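Local coordinates for putative acyl-CoA dehydrogenase (Burkholderia xenovorans, PDB 5JSC), which belongs to the acyl-CoA dehydrogenase family of flavoproteins and binds flavin-adenine dinucleotide (FAD), at residues T56-V61 with T139-F144; R62-A67 with D106-M111; S116-L121 with Q242-P247; S153-M158 with E249-A254. One frame throughout, in Å; residues are numbered along the deposited sequence.

Interaction 1: residues T56-V61 with T139-F144; sequences TCRRLV and TAIAAF. With FAD (flavin-adenine dinucleotide), chain M.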
# COMPACT_ATOMS: atom_id res chain seq x y z
N THR C 56 37.23 9.63 -8.89
CA THR C 56 36.78 8.24 -8.91
C THR C 56 36.06 7.92 -10.21
O THR C 56 36.27 6.85 -10.80
CB THR C 56 35.90 7.95 -7.70
OG1 THR C 56 36.67 8.12 -6.50
CG2 THR C 56 35.36 6.53 -7.75
N CYS C 57 35.21 8.83 -10.70
CA CYS C 57 34.50 8.63 -11.97
C CYS C 57 35.49 8.49 -13.11
O CYS C 57 35.38 7.59 -13.95
CB CYS C 57 33.55 9.82 -12.25
SG CYS C 57 33.24 10.26 -14.04
N ARG C 58 36.46 9.40 -13.16
CA ARG C 58 37.46 9.35 -14.23
C ARG C 58 38.21 8.02 -14.22
O ARG C 58 38.41 7.41 -15.27
CB ARG C 58 38.45 10.51 -14.08
CG ARG C 58 37.88 11.89 -14.39
CD ARG C 58 38.97 12.93 -14.26
NE ARG C 58 38.66 14.17 -14.96
CZ ARG C 58 38.33 15.32 -14.38
NH1 ARG C 58 38.28 15.40 -13.05
NH2 ARG C 58 38.07 16.39 -15.12
N ARG C 59 38.61 7.56 -13.03
CA ARG C 59 39.34 6.30 -12.93
C ARG C 59 38.47 5.14 -13.36
O ARG C 59 38.92 4.25 -14.09
CB ARG C 59 39.84 6.13 -11.50
CG ARG C 59 40.60 4.86 -11.23
CD ARG C 59 41.29 4.92 -9.86
NE ARG C 59 40.34 4.97 -8.74
CZ ARG C 59 40.09 6.05 -8.00
NH1 ARG C 59 40.72 7.20 -8.24
NH2 ARG C 59 39.22 5.99 -7.01
N LEU C 60 37.20 5.13 -12.93
CA LEU C 60 36.29 4.04 -13.28
C LEU C 60 36.04 3.98 -14.78
O LEU C 60 36.01 2.89 -15.36
CB LEU C 60 34.98 4.19 -12.51
CG LEU C 60 35.06 3.80 -11.03
CD1 LEU C 60 33.83 4.33 -10.30
CD2 LEU C 60 35.17 2.29 -10.88
N VAL C 61 35.86 5.14 -15.42
CA VAL C 61 35.65 5.14 -16.87
C VAL C 61 36.86 4.55 -17.59
O VAL C 61 36.72 3.72 -18.50
CB VAL C 61 35.33 6.57 -17.38
CG1 VAL C 61 35.36 6.61 -18.91
CG2 VAL C 61 33.97 7.03 -16.87
N THR C 139 38.32 6.67 -23.02
CA THR C 139 39.20 7.83 -23.09
C THR C 139 38.46 9.14 -23.35
O THR C 139 39.10 10.19 -23.44
CB THR C 139 40.30 7.63 -24.14
OG1 THR C 139 39.71 7.50 -25.44
CG2 THR C 139 41.12 6.38 -23.82
N ALA C 140 37.13 9.09 -23.49
CA ALA C 140 36.30 10.29 -23.52
C ALA C 140 35.09 10.05 -22.64
O ALA C 140 34.41 9.04 -22.79
CB ALA C 140 35.84 10.64 -24.94
N ILE C 141 34.82 10.99 -21.74
CA ILE C 141 33.69 10.91 -20.82
C ILE C 141 32.50 11.64 -21.44
O ILE C 141 32.61 12.81 -21.83
CB ILE C 141 34.07 11.51 -19.45
CG1 ILE C 141 35.22 10.70 -18.83
CG2 ILE C 141 32.86 11.54 -18.52
CD1 ILE C 141 35.73 11.26 -17.51
N ALA C 142 31.37 10.94 -21.53
CA ALA C 142 30.17 11.44 -22.21
C ALA C 142 29.19 12.05 -21.22
O ALA C 142 29.23 11.78 -20.02
CB ALA C 142 29.49 10.31 -22.98
N ALA C 143 28.29 12.88 -21.76
CA ALA C 143 27.24 13.49 -20.95
C ALA C 143 26.05 13.83 -21.84
O ALA C 143 26.19 14.05 -23.05
CB ALA C 143 27.74 14.75 -20.23
N PHE C 144 24.87 13.89 -21.22
CA PHE C 144 23.57 14.02 -21.87
C PHE C 144 22.88 15.22 -21.23
O PHE C 144 22.48 15.15 -20.07
CB PHE C 144 22.77 12.73 -21.64
CG PHE C 144 21.41 12.68 -22.29
CD1 PHE C 144 21.27 12.33 -23.62
CD2 PHE C 144 20.26 12.89 -21.53
CE1 PHE C 144 20.02 12.24 -24.20
CE2 PHE C 144 19.00 12.79 -22.11
CZ PHE C 144 18.88 12.46 -23.45
PA FAD M . 9.86 18.68 -12.40
O1A FAD M . 9.81 18.58 -13.88
O2A FAD M . 9.58 20.05 -11.79
O5B FAD M . 8.85 17.61 -11.81
C5B FAD M . 8.61 17.56 -10.39
C4B FAD M . 7.76 16.34 -10.15
O4B FAD M . 6.48 16.53 -10.80
C3B FAD M . 8.27 15.05 -10.78
O3B FAD M . 9.32 14.44 -10.02
C2B FAD M . 7.00 14.21 -10.85
O2B FAD M . 6.76 13.58 -9.59
C1B FAD M . 5.92 15.27 -11.10
N9A FAD M . 5.40 15.33 -12.47
C8A FAD M . 6.12 15.57 -13.61
N7A FAD M . 5.38 15.66 -14.69
C5A FAD M . 4.09 15.46 -14.23
C6A FAD M . 2.84 15.45 -14.87
N6A FAD M . 2.68 15.63 -16.19
N1A FAD M . 1.74 15.24 -14.12
C2A FAD M . 1.89 15.04 -12.80
N3A FAD M . 3.02 15.03 -12.08
C4A FAD M . 4.09 15.25 -12.86
N1 FAD M . 19.03 15.47 -16.55
C2 FAD M . 19.77 15.52 -17.70
O2 FAD M . 19.40 16.18 -18.69
N3 FAD M . 20.96 14.85 -17.77
C4 FAD M . 21.51 14.08 -16.76
O4 FAD M . 22.63 13.59 -16.90
C4X FAD M . 20.73 14.01 -15.57
N5 FAD M . 21.22 13.36 -14.55
C5X FAD M . 20.55 13.46 -13.33
C6 FAD M . 21.15 12.91 -12.20
C7 FAD M . 20.58 13.06 -10.94
C7M FAD M . 21.28 12.49 -9.74
C8 FAD M . 19.37 13.77 -10.81
C8M FAD M . 18.72 13.97 -9.47
C9 FAD M . 18.76 14.31 -11.95
C9A FAD M . 19.35 14.17 -13.20
N10 FAD M . 18.81 14.78 -14.35
C10 FAD M . 19.49 14.75 -15.54
C1' FAD M . 17.59 15.60 -14.22
C2' FAD M . 16.32 14.77 -14.16
O2' FAD M . 16.04 14.17 -15.42
C3' FAD M . 15.15 15.67 -13.76
O3' FAD M . 15.40 16.03 -12.40
C4' FAD M . 13.78 15.00 -13.87
O4' FAD M . 13.45 14.86 -15.26
C5' FAD M . 12.71 15.79 -13.15
O5' FAD M . 12.71 17.13 -13.68
P FAD M . 12.69 18.34 -12.59
O1P FAD M . 13.75 18.15 -11.57
O2P FAD M . 12.72 19.65 -13.32
O3P FAD M . 11.27 18.19 -11.87
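Across this contact the middle of helix 53-66 lies against the loop that runs from helix 125-136 into strand 144-145, and the backbones come nearest at V61 and I141, 7.3 Å between their CA atoms. I141 supplies nearly all of the loop's share of the contact. Its CG1 lies anti to its own carbonyl carbon (chi1 -62°) and the chain then runs on extended, which carries CD1 up to the helix; there CD1 of I141 meets CG of R58 at 3.8 Å, the two side chains crossing at about a right angle. One turn further along, CG1 of V61 lies 4.1 Å from CG1 of I141. A branched, purely apolar residue suits this place, since it meets a methyl of V61 and, from R58, only the aliphatic root of the chain. The loop's polar backbone is cared for separately: NE2 of Q112 on helix 103-122 donates to A140 O and its OE1 accepts from A142 N, while OD2 of D185 accepts from I141 N. At the far end of 139-144, F144 O accepts a nearly straight bond from N3 of FAD, 2.8 Å long with an angle of 174° at the hydrogen. The same short run of chain thus joins the N-terminal helical domain to the flavin pocket, where a backbone carbonyl accepts from N3 on the pyrimidine part of the isoalloxazine ring.

Interaction 2: residues R62-A67 with D106-M111; sequences RELGAA and DFALAM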
# COMPACT_ATOMS: atom_id res chain seq x y z
N ARG C 62 38.07 4.97 -17.18
CA ARG C 62 39.27 4.42 -17.80
C ARG C 62 39.37 2.91 -17.58
O ARG C 62 39.71 2.17 -18.51
CB ARG C 62 40.51 5.13 -17.25
CG ARG C 62 40.55 6.62 -17.55
CD ARG C 62 41.90 7.23 -17.18
NE ARG C 62 42.20 7.12 -15.76
CZ ARG C 62 42.13 8.13 -14.89
NH1 ARG C 62 41.77 9.33 -15.30
NH2 ARG C 62 42.42 7.93 -13.61
N GLU C 63 39.10 2.44 -16.36
CA GLU C 63 39.24 1.02 -16.04
C GLU C 63 38.19 0.19 -16.75
O GLU C 63 38.49 -0.88 -17.30
CB GLU C 63 39.15 0.81 -14.53
CG GLU C 63 40.29 1.40 -13.73
CD GLU C 63 40.09 1.22 -12.24
OE1 GLU C 63 38.99 0.80 -11.83
OE2 GLU C 63 41.04 1.51 -11.48
N LEU C 64 36.93 0.63 -16.70
CA LEU C 64 35.88 -0.09 -17.40
C LEU C 64 36.15 -0.10 -18.90
O LEU C 64 35.92 -1.11 -19.57
CB LEU C 64 34.52 0.56 -17.12
CG LEU C 64 33.96 0.34 -15.71
CD1 LEU C 64 32.84 1.33 -15.45
CD2 LEU C 64 33.46 -1.08 -15.53
N GLY C 65 36.67 1.01 -19.43
CA GLY C 65 37.00 1.06 -20.84
C GLY C 65 38.08 0.07 -21.22
O GLY C 65 37.94 -0.67 -22.19
N ALA C 66 39.16 0.04 -20.43
CA ALA C 66 40.27 -0.86 -20.74
C ALA C 66 39.84 -2.32 -20.65
O ALA C 66 40.38 -3.16 -21.38
CB ALA C 66 41.44 -0.59 -19.79
N ALA C 67 38.88 -2.64 -19.78
CA ALA C 67 38.41 -4.00 -19.62
C ALA C 67 37.38 -4.41 -20.67
O ALA C 67 36.98 -5.58 -20.69
CB ALA C 67 37.83 -4.20 -18.22
N ASP C 106 28.40 1.88 -11.36
CA ASP C 106 27.21 1.86 -12.20
C ASP C 106 27.04 3.19 -12.93
O ASP C 106 26.79 3.22 -14.15
CB ASP C 106 25.97 1.56 -11.37
CG ASP C 106 24.70 1.83 -12.14
OD1 ASP C 106 24.45 1.08 -13.10
OD2 ASP C 106 23.97 2.80 -11.82
N PHE C 107 27.16 4.30 -12.19
CA PHE C 107 27.01 5.63 -12.77
C PHE C 107 27.99 5.85 -13.92
O PHE C 107 27.62 6.37 -14.98
CB PHE C 107 27.22 6.67 -11.66
CG PHE C 107 27.01 8.09 -12.09
CD1 PHE C 107 28.07 8.85 -12.57
CD2 PHE C 107 25.77 8.70 -11.95
CE1 PHE C 107 27.89 10.17 -12.94
CE2 PHE C 107 25.58 10.03 -12.31
CZ PHE C 107 26.65 10.75 -12.80
N ALA C 108 29.25 5.45 -13.72
CA ALA C 108 30.27 5.65 -14.74
C ALA C 108 29.92 4.91 -16.02
O ALA C 108 29.99 5.47 -17.12
CB ALA C 108 31.62 5.20 -14.21
N LEU C 109 29.54 3.64 -15.91
CA LEU C 109 29.19 2.90 -17.12
C LEU C 109 27.92 3.45 -17.76
O LEU C 109 27.85 3.62 -18.98
CB LEU C 109 29.03 1.41 -16.82
CG LEU C 109 28.78 0.55 -18.07
CD1 LEU C 109 29.63 -0.73 -18.10
CD2 LEU C 109 27.31 0.18 -18.18
N ALA C 110 26.92 3.75 -16.93
CA ALA C 110 25.64 4.24 -17.43
C ALA C 110 25.82 5.48 -18.30
O ALA C 110 25.21 5.59 -19.37
CB ALA C 110 24.71 4.56 -16.26
N MET C 111 26.64 6.42 -17.84
CA MET C 111 26.75 7.68 -18.57
C MET C 111 27.54 7.55 -19.86
O MET C 111 27.32 8.35 -20.78
CB MET C 111 27.37 8.76 -17.69
CG MET C 111 26.44 9.21 -16.57
SD MET C 111 24.78 9.62 -17.14
CE MET C 111 25.12 10.78 -18.47
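L64 lays its CD1 methyl over the helix 103-122 backbone between A108 and L109. CD1 of L64 is 4.0 Å from CB of L109 and 4.2 Å from CB of A108. One branch of one leucine therefore carries the whole contact from the side of helix 53-66, and the CB of L64 is directed at the partner helix. L109 is met at its root: its CB points along the flank of the contact, and with CG anti to the backbone N (chi1 -176°) the rest of the side chain runs on across that of L64 at about a right angle, leaving CB to meet the methyl. A108 faces the other helix with a single methyl, a size that lets the leucine come close to the helix surface; the CA atoms of L64 and L109 are 7.3 Å apart. All three residues are buried and apolar, as befits an interior seam between two helices. Nothing polar links the segments, and each keeps its own helical bonds, such as A66 N to R62 O at 2.9 Å and A110 N to D106 O at 2.8 Å. Around this seam, W40 of helix 28-44 and L70 of the following loop also pack on L64, R95 and L98 of helix 88-101 touch L109, and F107 touches S179 of strand 168-179 and stacks with the ring of H226.

Interaction 3: residues S116-L121 with Q242-P247; sequences SGAISL and QMLGAP
L244 gives up the most surface here, with A118 and I119 sharing the other side about equally. The CD1 methyl of L244 is the atom that touches, lodged between two consecutive residues of helix 103-122: it is 3.9 Å from CB of A118 and 4.0 Å from CG1 of I119. The CB of L244 is directed at the helix, and CG is anti to the carbonyl carbon (chi1 -65°), which carries CD1 to the boundary between A118 and I119. A118 contributes only a methyl, small enough for the leucine to come close, whereas I119 offers CG1, and its side chain crosses that of L244 at a slant. The backbones are closest at I119 and L244, with 7.0 Å between their CA atoms. V188 of strand 186-192 packs on all three residues, V206 of strand 202-208 on I119 and L244, and L253 of helix 250-286 on L244, placing the contact where the edge strand 243-244 faces the N-terminal helices. Being wholly aliphatic and buried, the contact relies on shape and the exclusion of water, with no directional bond between the two segments.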
# COMPACT_ATOMS: atom_id res chain seq x y z
N SER C 116 26.40 8.94 -24.91
CA SER C 116 26.75 8.73 -26.31
C SER C 116 25.61 8.18 -27.15
O SER C 116 25.75 8.10 -28.37
CB SER C 116 27.95 7.78 -26.44
OG SER C 116 27.62 6.46 -26.04
N GLY C 117 24.49 7.80 -26.53
CA GLY C 117 23.45 7.10 -27.27
C GLY C 117 22.89 7.89 -28.43
O GLY C 117 22.56 7.33 -29.48
N ALA C 118 22.75 9.21 -28.26
CA ALA C 118 22.22 10.02 -29.35
C ALA C 118 23.17 10.02 -30.54
O ALA C 118 22.72 10.19 -31.68
CB ALA C 118 21.92 11.44 -28.87
N ILE C 119 24.46 9.82 -30.29
CA ILE C 119 25.43 9.73 -31.38
C ILE C 119 25.34 8.37 -32.07
O ILE C 119 25.38 8.28 -33.30
CB ILE C 119 26.86 10.02 -30.87
CG1 ILE C 119 26.91 11.39 -30.17
CG2 ILE C 119 27.89 9.96 -32.00
CD1 ILE C 119 28.25 11.70 -29.51
N SER C 120 25.22 7.29 -31.28
CA SER C 120 24.98 5.98 -31.88
C SER C 120 23.73 6.00 -32.75
O SER C 120 23.72 5.41 -33.84
CB SER C 120 24.83 4.91 -30.79
OG SER C 120 26.07 4.61 -30.18
N LEU C 121 22.68 6.68 -32.29
CA LEU C 121 21.41 6.67 -33.01
C LEU C 121 21.41 7.63 -34.19
O LEU C 121 20.87 7.29 -35.25
CB LEU C 121 20.27 7.05 -32.06
CG LEU C 121 19.84 6.00 -31.03
CD1 LEU C 121 18.78 6.59 -30.09
CD2 LEU C 121 19.33 4.76 -31.72
N GLN C 242 28.05 19.98 -36.10
CA GLN C 242 27.93 19.26 -34.84
C GLN C 242 26.49 18.90 -34.51
O GLN C 242 26.25 18.29 -33.46
CB GLN C 242 28.53 20.08 -33.70
CG GLN C 242 30.04 20.21 -33.70
CD GLN C 242 30.74 18.88 -33.47
OE1 GLN C 242 30.96 18.11 -34.40
NE2 GLN C 242 31.08 18.60 -32.22
N MET C 243 25.54 19.28 -35.35
CA MET C 243 24.15 18.90 -35.10
C MET C 243 23.97 17.41 -35.33
O MET C 243 24.48 16.85 -36.31
CB MET C 243 23.21 19.69 -36.01
CG MET C 243 21.74 19.39 -35.74
SD MET C 243 20.60 20.31 -36.78
CE MET C 243 20.88 21.98 -36.18
N LEU C 244 23.26 16.76 -34.41
CA LEU C 244 22.86 15.37 -34.57
C LEU C 244 21.48 15.32 -35.20
O LEU C 244 20.50 15.81 -34.61
CB LEU C 244 22.85 14.65 -33.22
CG LEU C 244 24.19 14.50 -32.51
CD1 LEU C 244 23.97 13.95 -31.09
CD2 LEU C 244 25.10 13.56 -33.30
N GLY C 245 21.39 14.73 -36.38
CA GLY C 245 20.12 14.66 -37.07
C GLY C 245 19.76 15.99 -37.70
O GLY C 245 20.54 16.95 -37.75
N ALA C 246 18.52 16.04 -38.17
CA ALA C 246 18.04 17.19 -38.91
C ALA C 246 17.56 18.29 -37.96
O ALA C 246 17.14 18.01 -36.83
CB ALA C 246 16.90 16.78 -39.84
N PRO C 247 17.62 19.54 -38.40
CA PRO C 247 17.09 20.63 -37.57
C PRO C 247 15.64 20.39 -37.21
O PRO C 247 14.82 20.03 -38.06
CB PRO C 247 17.26 21.87 -38.47
CG PRO C 247 18.37 21.51 -39.39
CD PRO C 247 18.21 20.04 -39.65

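Interaction 4: residues S153-M158 with E249-A254; sequences SDVAAM and EGFKLA. With FAD (flavin-adenine dinucleotide), chain M.
The loop that binds the FAD pyrophosphate meets the start of helix 250-286 here, beside the cofactor pocket. S153 holds O1A of FAD by two bonds, from its backbone N at 3.0 Å (160° at the hydrogen) and from its OG at 2.8 Å. Because OG is anti to the carbonyl carbon (chi1 -58°), it lies beside the backbone N, and both donors converge on one phosphate oxygen; a small hydroxyl residue suits this double grip. D154, the centre of an inverse gamma turn, follows, and its OD2 accepts from F290 N of the second subunit. The short 3-10 turn that comes next brings V155 and A156 to F251, linking the middle domain of the acyl-CoA dehydrogenase fold to the first turn of the C-terminal helical domain. F251 reaches across with CG anti to its backbone N (chi1 -177°) and leads with CE1. CG1 of V155 approaches CE1 of F251 obliquely at 3.7 Å, while A156 comes in with its N at 3.8 Å and its CB at 4.0 Å from CE1 of F251. A flat ring suits this partly exposed place because its CE1 corner can meet both residues, and I202 of strand 202-208 packs against F251.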
# COMPACT_ATOMS: atom_id res chain seq x y z
N SER C 153 10.86 17.54 -16.47
CA SER C 153 9.81 16.69 -17.03
C SER C 153 9.27 17.25 -18.34
O SER C 153 9.02 16.50 -19.29
CB SER C 153 8.67 16.53 -16.02
OG SER C 153 9.15 15.99 -14.80
N ASP C 154 9.07 18.57 -18.40
CA ASP C 154 8.45 19.21 -19.56
C ASP C 154 9.53 19.59 -20.58
O ASP C 154 9.79 20.77 -20.85
CB ASP C 154 7.64 20.42 -19.12
CG ASP C 154 6.82 21.02 -20.24
OD1 ASP C 154 6.74 20.42 -21.33
OD2 ASP C 154 6.25 22.11 -20.01
N VAL C 155 10.12 18.55 -21.17
CA VAL C 155 11.19 18.68 -22.15
C VAL C 155 10.75 19.50 -23.34
O VAL C 155 11.53 20.28 -23.92
CB VAL C 155 11.66 17.28 -22.59
CG1 VAL C 155 12.66 17.37 -23.73
CG2 VAL C 155 12.25 16.53 -21.43
N ALA C 156 9.50 19.31 -23.77
CA ALA C 156 9.03 19.97 -24.98
C ALA C 156 9.05 21.48 -24.85
O ALA C 156 9.04 22.16 -25.87
CB ALA C 156 7.61 19.51 -25.32
N ALA C 157 9.09 22.01 -23.62
CA ALA C 157 9.08 23.45 -23.40
C ALA C 157 10.45 23.99 -22.98
O ALA C 157 10.52 25.08 -22.39
CB ALA C 157 8.03 23.80 -22.35
N MET C 158 11.53 23.26 -23.26
CA MET C 158 12.86 23.75 -22.90
C MET C 158 13.11 25.12 -23.53
O MET C 158 12.55 25.46 -24.57
CB MET C 158 13.94 22.76 -23.36
CG MET C 158 14.12 22.71 -24.87
SD MET C 158 15.49 21.65 -25.35
CE MET C 158 14.83 20.05 -24.88
N GLU C 249 14.54 17.98 -35.30
CA GLU C 249 14.29 16.58 -35.00
C GLU C 249 14.96 16.15 -33.69
O GLU C 249 15.09 14.95 -33.43
CB GLU C 249 14.75 15.70 -36.16
N GLY C 250 15.36 17.11 -32.86
CA GLY C 250 16.10 16.76 -31.65
C GLY C 250 15.25 16.14 -30.56
O GLY C 250 15.76 15.34 -29.77
N PHE C 251 13.97 16.50 -30.48
CA PHE C 251 13.12 15.95 -29.42
C PHE C 251 12.98 14.44 -29.55
O PHE C 251 13.16 13.71 -28.57
CB PHE C 251 11.75 16.63 -29.44
CG PHE C 251 10.82 16.18 -28.35
CD1 PHE C 251 10.83 16.82 -27.12
CD2 PHE C 251 9.94 15.14 -28.55
CE1 PHE C 251 9.99 16.40 -26.10
CE2 PHE C 251 9.09 14.72 -27.53
CZ PHE C 251 9.12 15.36 -26.31
N LYS C 252 12.69 13.96 -30.76
CA LYS C 252 12.56 12.52 -30.96
C LYS C 252 13.88 11.81 -30.69
O LYS C 252 13.88 10.68 -30.18
CB LYS C 252 12.08 12.23 -32.38
CG LYS C 252 10.60 12.49 -32.56
CD LYS C 252 10.16 12.20 -33.97
CE LYS C 252 8.70 12.59 -34.18
NZ LYS C 252 8.33 12.52 -35.61
N LEU C 253 15.01 12.44 -31.02
CA LEU C 253 16.30 11.83 -30.72
C LEU C 253 16.50 11.68 -29.22
O LEU C 253 16.95 10.62 -28.74
CB LEU C 253 17.42 12.65 -31.35
CG LEU C 253 18.81 12.03 -31.28
CD1 LEU C 253 18.81 10.64 -31.93
CD2 LEU C 253 19.83 12.93 -31.96
N ALA C 254 16.17 12.71 -28.44
CA ALA C 254 16.25 12.60 -26.99
C ALA C 254 15.36 11.48 -26.48
O ALA C 254 15.78 10.67 -25.65
CB ALA C 254 15.85 13.93 -26.33
PA FAD M . 9.86 18.68 -12.40
O1A FAD M . 9.81 18.58 -13.88
O2A FAD M . 9.58 20.05 -11.79
O5B FAD M . 8.85 17.61 -11.81
C5B FAD M . 8.61 17.56 -10.39
C4B FAD M . 7.76 16.34 -10.15
O4B FAD M . 6.48 16.53 -10.80
C3B FAD M . 8.27 15.05 -10.78
O3B FAD M . 9.32 14.44 -10.02
C2B FAD M . 7.00 14.21 -10.85
O2B FAD M . 6.76 13.58 -9.59
C1B FAD M . 5.92 15.27 -11.10
N9A FAD M . 5.40 15.33 -12.47
C8A FAD M . 6.12 15.57 -13.61
N7A FAD M . 5.38 15.66 -14.69
C5A FAD M . 4.09 15.46 -14.23
C6A FAD M . 2.84 15.45 -14.87
N6A FAD M . 2.68 15.63 -16.19
N1A FAD M . 1.74 15.24 -14.12
C2A FAD M . 1.89 15.04 -12.80
N3A FAD M . 3.02 15.03 -12.08
C4A FAD M . 4.09 15.25 -12.86
N1 FAD M . 19.03 15.47 -16.55
C2 FAD M . 19.77 15.52 -17.70
O2 FAD M . 19.40 16.18 -18.69
N3 FAD M . 20.96 14.85 -17.77
C4 FAD M . 21.51 14.08 -16.76
O4 FAD M . 22.63 13.59 -16.90
C4X FAD M . 20.73 14.01 -15.57
N5 FAD M . 21.22 13.36 -14.55
C5X FAD M . 20.55 13.46 -13.33
C6 FAD M . 21.15 12.91 -12.20
C7 FAD M . 20.58 13.06 -10.94
C7M FAD M . 21.28 12.49 -9.74
C8 FAD M . 19.37 13.77 -10.81
C8M FAD M . 18.72 13.97 -9.47
C9 FAD M . 18.76 14.31 -11.95
C9A FAD M . 19.35 14.17 -13.20
N10 FAD M . 18.81 14.78 -14.35
C10 FAD M . 19.49 14.75 -15.54
C1' FAD M . 17.59 15.60 -14.22
C2' FAD M . 16.32 14.77 -14.16
O2' FAD M . 16.04 14.17 -15.42
C3' FAD M . 15.15 15.67 -13.76
O3' FAD M . 15.40 16.03 -12.40
C4' FAD M . 13.78 15.00 -13.87
O4' FAD M . 13.45 14.86 -15.26
C5' FAD M . 12.71 15.79 -13.15
O5' FAD M . 12.71 17.13 -13.68
P FAD M . 12.69 18.34 -12.59
O1P FAD M . 13.75 18.15 -11.57
O2P FAD M . 12.72 19.65 -13.32
O3P FAD M . 11.27 18.19 -11.87

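Overall arrangement
From the N terminus, helix 53-66 serves two contacts in succession. Interaction 1 closes a mostly helical loop onto 139-144, and interaction 2, from the next residues of the helix to 106-111, closes a shorter loop of 38 residues nested inside it; the two touch through L60 and V61 on A108. Interaction 3 starts further along helix 103-122 and reaches strand 243-244, so it crosses interaction 1. Interaction 4, from 153-158 to 249-254, opens after interaction 1 has closed and crosses interaction 3, with L253 packing on L121 and L244; both close loops richer in strand than helix. Together they tie the N-terminal helices to the middle-domain strands and these to helix 250-286, while F144 and S153 both bond to FAD.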